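PDB 3C24: putative oxidoreductase from Jannaschia sp., which probably catalyses an NAD(P)-dependent redox reaction on a substrate not yet identified, its Rossmann-type nucleotide-binding domain being followed by a helical dimer-forming region. Local coordinates for residues A[181-184]-A[185-188]; A[225-228]-A[229-233]. One frame throughout, in Å; residues are numbered along the deposited sequence. Where two conformers were deposited one is given.

Contact 1 of 2, residues A[181-184]-A[185-188]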
loop_
_atom_site.group_PDB
_atom_site.type_symbol
_atom_site.label_atom_id
_atom_site.label_comp_id
_atom_site.label_asym_id
_atom_site.label_seq_id
_atom_site.Cartn_x
_atom_site.Cartn_y
_atom_site.Cartn_z
ATOM N N ARG A 181 -3.274 23.919 2.505
ATOM C CA ARG A 181 -4.024 24.634 3.522
ATOM C C ARG A 181 -5.443 24.123 3.614
ATOM O O ARG A 181 -6.154 23.999 2.601
ATOM C CB ARG A 181 -4.080 26.150 3.272
ATOM C CG ARG A 181 -4.803 26.925 4.412
ATOM C CD ARG A 181 -4.667 28.420 4.243
ATOM N NE ARG A 181 -5.315 29.122 5.343
ATOM C CZ ARG A 181 -5.239 30.439 5.523
ATOM N NH1 ARG A 181 -4.502 31.175 4.721
ATOM N NH2 ARG A 181 -5.878 31.014 6.549
ATOM N N VAL A 182 -5.805 23.745 4.823
ATOM C CA VAL A 182 -7.168 23.273 5.151
ATOM C C VAL A 182 -7.701 23.937 6.422
ATOM O O VAL A 182 -6.992 24.660 7.129
ATOM C CB VAL A 182 -7.200 21.756 5.364
ATOM C CG1 VAL A 182 -6.862 20.967 4.077
ATOM C CG2 VAL A 182 -6.262 21.327 6.505
ATOM N N THR A 183 -8.954 23.657 6.730
ATOM C CA THR A 183 -9.526 24.103 8.002
ATOM C C THR A 183 -9.162 23.109 9.074
ATOM O O THR A 183 -8.752 21.972 8.786
ATOM C CB THR A 183 -11.064 24.198 7.974
ATOM O OG1 THR A 183 -11.640 22.896 7.810
ATOM C CG2 THR A 183 -11.521 25.128 6.833
ATOM N N THR A 184 -9.358 23.509 10.323
ATOM C CA THR A 184 -9.112 22.637 11.469
ATOM C C THR A 184 -9.909 21.340 11.323
ATOM O O THR A 184 -9.373 20.247 11.498
ATOM C CB THR A 184 -9.492 23.308 12.793
ATOM O OG1 THR A 184 -8.741 24.510 12.908
ATOM C CG2 THR A 184 -9.206 22.404 14.035
ATOM N N GLU A 185 -11.188 21.463 10.984
ATOM C CA GLU A 185 -12.032 20.266 10.843
ATOM C C GLU A 185 -11.614 19.349 9.686
ATOM O O GLU A 185 -11.604 18.114 9.799
ATOM C CB GLU A 185 -13.497 20.655 10.722
ATOM C CG GLU A 185 -14.395 19.430 10.647
ATOM C CD GLU A 185 -15.868 19.781 10.789
ATOM O OE1 GLU A 185 -16.497 20.140 9.764
ATOM O OE2 GLU A 185 -16.371 19.692 11.939
ATOM N N GLN A 186 -11.249 19.977 8.572
ATOM C CA GLN A 186 -10.754 19.235 7.430
ATOM C C GLN A 186 -9.479 18.472 7.795
ATOM O O GLN A 186 -9.316 17.285 7.437
ATOM C CB GLN A 186 -10.525 20.149 6.234
ATOM C CG GLN A 186 -11.824 20.599 5.548
ATOM C CD GLN A 186 -11.586 21.620 4.480
ATOM O OE1 GLN A 186 -10.642 22.398 4.572
ATOM N NE2 GLN A 186 -12.460 21.649 3.458
ATOM N N LEU A 187 -8.574 19.106 8.564
ATOM C CA LEU A 187 -7.333 18.429 8.941
ATOM C C LEU A 187 -7.649 17.231 9.825
ATOM O O LEU A 187 -7.060 16.161 9.668
ATOM C CB LEU A 187 -6.391 19.355 9.684
ATOM C CG LEU A 187 -4.906 19.133 9.387
ATOM C CD1 LEU A 187 -4.125 20.270 10.023
ATOM C CD2 LEU A 187 -4.344 17.805 9.815
ATOM N N ALA A 188 -8.644 17.395 10.710
ATOM C CA ALA A 188 -9.085 16.315 11.620
ATOM C C ALA A 188 -9.677 15.142 10.826
ATOM O O ALA A 188 -9.440 13.985 11.131
ATOM C CB ALA A 188 -10.087 16.817 12.659
#
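T183 places OG1 between its own backbone N and carbonyl carbon (chi1 66°), while Q186 swings CG to the far side from its carbonyl carbon (chi1 -74°) and then runs extended, and the two side chains fold back onto each other's backbone. The result is a capping box at the start of helix 184-217, with T183 as N-cap. Its first bond runs from Q186 N to T183 OG1, 3.0 Å, so the hydroxyl oxygen takes up one of the first-turn amides, which lack the i-4 helical carbonyl of later turns. In return T183 N donates to Q186 OE1, also 3.0 Å away, in a nearly straight bond (169° at the hydrogen) that reaches OE1 tilted somewhat out of the amide plane. Between these two bonds the glutamine stem slides past the hydroxyl, with T183 OG1 only 3.2 Å from Q186 CG. The far end of the amide is held too: Q186 NE2 is hydrogen-bonded to the backbone oxygen of Y217 of the second subunit, so both ends of the glutamine head are gripped and its flip is fixed.

Regular helical bonding takes over at once, L187 N giving its hydrogen to T183 O at 2.9 Å and A188 N to T184 O at 3.0 Å. V182 and L187, the residues flanking the box, meet at about a right angle as a hydrophobic staple, on the side where L187 packs against strands 117-123 and 148-156. Also on the first turn, E185 OE2 is hydrogen-bonded to Y106 OH, and the E185 side chain lies on P273, tying the helix start to helix 273-284. The staple closes where the CG2 methyl of V182 rests 3.7 Å from CB of L187.

Contact 2 of 2, residues A[225-228]-A[229-233]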
loop_
_atom_site.group_PDB
_atom_site.type_symbol
_atom_site.label_atom_id
_atom_site.label_comp_id
_atom_site.label_asym_id
_atom_site.label_seq_id
_atom_site.Cartn_x
_atom_site.Cartn_y
_atom_site.Cartn_z
ATOM N N LEU A 225 2.950 -13.698 2.487
ATOM C CA LEU A 225 3.502 -12.320 2.565
ATOM C C LEU A 225 3.904 -11.818 1.194
ATOM O O LEU A 225 3.563 -10.715 0.817
ATOM C CB LEU A 225 4.704 -12.207 3.514
ATOM C CG LEU A 225 4.527 -12.103 5.023
ATOM C CD1 LEU A 225 5.867 -12.386 5.708
ATOM C CD2 LEU A 225 3.957 -10.715 5.462
ATOM N N ASP A 226 4.688 -12.605 0.490
ATOM C CA ASP A 226 5.117 -12.256 -0.869
ATOM C C ASP A 226 3.906 -11.952 -1.744
ATOM O O ASP A 226 3.888 -10.969 -2.484
ATOM C CB ASP A 226 5.946 -13.378 -1.534
ATOM C CG ASP A 226 7.374 -13.471 -0.982
ATOM O OD1 ASP A 226 7.821 -12.560 -0.250
ATOM O OD2 ASP A 226 8.034 -14.492 -1.256
ATOM N N PHE A 227 2.884 -12.785 -1.620
ATOM C CA PHE A 227 1.673 -12.647 -2.438
ATOM C C PHE A 227 0.937 -11.331 -2.095
ATOM O O PHE A 227 0.566 -10.550 -2.975
ATOM C CB PHE A 227 0.751 -13.870 -2.283
ATOM C CG PHE A 227 -0.232 -14.005 -3.408
ATOM C CD1 PHE A 227 0.085 -14.702 -4.505
ATOM C CD2 PHE A 227 -1.504 -13.410 -3.330
ATOM C CE1 PHE A 227 -0.799 -14.804 -5.572
ATOM C CE2 PHE A 227 -2.364 -13.531 -4.433
ATOM C CZ PHE A 227 -1.989 -14.239 -5.492
HETATM N N MSE A 228 0.774 -11.065 -0.790
HETATM C CA MSE A 228 0.127 -9.857 -0.328
HETATM C C MSE A 228 0.884 -8.626 -0.712
HETATM O O MSE A 228 0.296 -7.679 -1.238
HETATM C CB MSE A 228 -0.074 -9.898 1.193
HETATM C CG MSE A 228 -0.647 -8.634 1.789
HETATM SE SE MSE A 228 -2.391 -8.100 1.138
HETATM C CE MSE A 228 -3.422 -9.305 2.301
ATOM N N ILE A 229 2.175 -8.605 -0.467
ATOM C CA ILE A 229 2.919 -7.383 -0.687
ATOM C C ILE A 229 3.026 -7.039 -2.188
ATOM O O ILE A 229 3.037 -5.855 -2.570
ATOM C CB ILE A 229 4.293 -7.445 0.013
ATOM C CG1 ILE A 229 4.022 -7.400 1.530
ATOM C CG2 ILE A 229 5.181 -6.262 -0.353
ATOM C CD1 ILE A 229 3.616 -5.973 2.027
ATOM N N GLY A 230 3.132 -8.069 -3.004
ATOM C CA GLY A 230 3.099 -7.911 -4.452
ATOM C C GLY A 230 1.751 -7.428 -4.956
ATOM O O GLY A 230 1.662 -6.574 -5.866
ATOM N N HIS A 231 0.663 -7.943 -4.349
ATOM C CA HIS A 231 -0.651 -7.537 -4.765
ATOM C C HIS A 231 -1.002 -6.132 -4.330
ATOM O O HIS A 231 -1.703 -5.415 -5.020
ATOM C CB HIS A 231 -1.681 -8.588 -4.420
ATOM C CG HIS A 231 -1.690 -9.679 -5.426
ATOM N ND1 HIS A 231 -0.684 -10.626 -5.524
ATOM C CD2 HIS A 231 -2.531 -9.915 -6.469
ATOM C CE1 HIS A 231 -0.929 -11.416 -6.558
ATOM N NE2 HIS A 231 -2.033 -11.001 -7.158
ATOM N N LEU A 232 -0.472 -5.721 -3.185
ATOM C CA LEU A 232 -0.689 -4.351 -2.738
ATOM C C LEU A 232 -0.005 -3.404 -3.713
ATOM O O LEU A 232 -0.513 -2.335 -4.050
ATOM C CB LEU A 232 -0.198 -4.119 -1.285
ATOM C CG LEU A 232 -1.116 -4.731 -0.225
ATOM C CD1 LEU A 232 -0.470 -4.530 1.150
ATOM C CD2 LEU A 232 -2.509 -4.137 -0.274
ATOM N N ASN A 233 1.138 -3.818 -4.198
ATOM C CA ASN A 233 1.899 -3.036 -5.187
ATOM C C ASN A 233 1.067 -2.801 -6.441
ATOM O O ASN A 233 0.773 -1.677 -6.828
ATOM C CB ASN A 233 3.160 -3.742 -5.556
ATOM C CG ASN A 233 4.134 -2.863 -6.347
ATOM O OD1 ASN A 233 4.187 -1.609 -6.171
ATOM N ND2 ASN A 233 4.921 -3.496 -7.210
#
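F227 and H231, one turn apart on helix 221-239, lay their rings over one another in an offset stack, with centroids 4.0 Å apart and planes inclined by 18°. The overlap lies toward the rims: H231 CE1 sits above one face of the phenyl ring, 3.2 Å from F227 CZ, while F227 CE2 lies over a face of the imidazole. The phenyl ring gets there because F227 turns CG away from its backbone N (chi1 -160°).

Behind the stack, the same imidazole is anchored to the backbone of its partner. F227 O accepts from H231 N in the ordinary helical bond and also from H231 ND1 at 2.8 Å, the two donors approaching from opposite faces of the carbonyl plane. The ND1 bond is bent and F227 O lies a little out of the imidazole plane, consistent with a compromise between bonding and stacking. With an alanine in place of H231, F227 O would probably lose its second donor and the phenyl ring its stacking partner, leaving that ring freer to turn.

Next along the helix, the selenomethionine M228 bends its chain so that SE comes 3.9 Å from L232 CG. This pair faces helix 184-217, with M228 on M206 and V210 and L232 on F202; M228 also packs on L194 of the second subunit. Farther out, H231 meets the ring of H125 of the second subunit, and D226 OD2 forms a salt bridge with R178 and a hydrogen bond with H180 of that subunit. One alpha-helix carrying two i,i+4 side-chain pairs thus combines packing on helix 184-217 with a dimer interface, M228 taking part in both, within a 6-phosphogluconate dehydrogenase-like C-terminal helical region.

Overall arrangement
Contacts 1 and 2 are separate within one chain: their centres lie 33 Å apart and their nearest atoms about 23 Å. Helix 184-217 spans much of that gap, beginning in contact 1 and followed in sequence by helix 221-239, which carries contact 2 and packs back on its later turns. The dimer brings the two regions into relation. Contact 2 meets strand 176-181 of the second subunit, the strand that leads into that subunit's copy of residues 181-184, whereas contact 1 reaches the other end of the partner's long helix, at the backbone oxygen of Y217, its last residue.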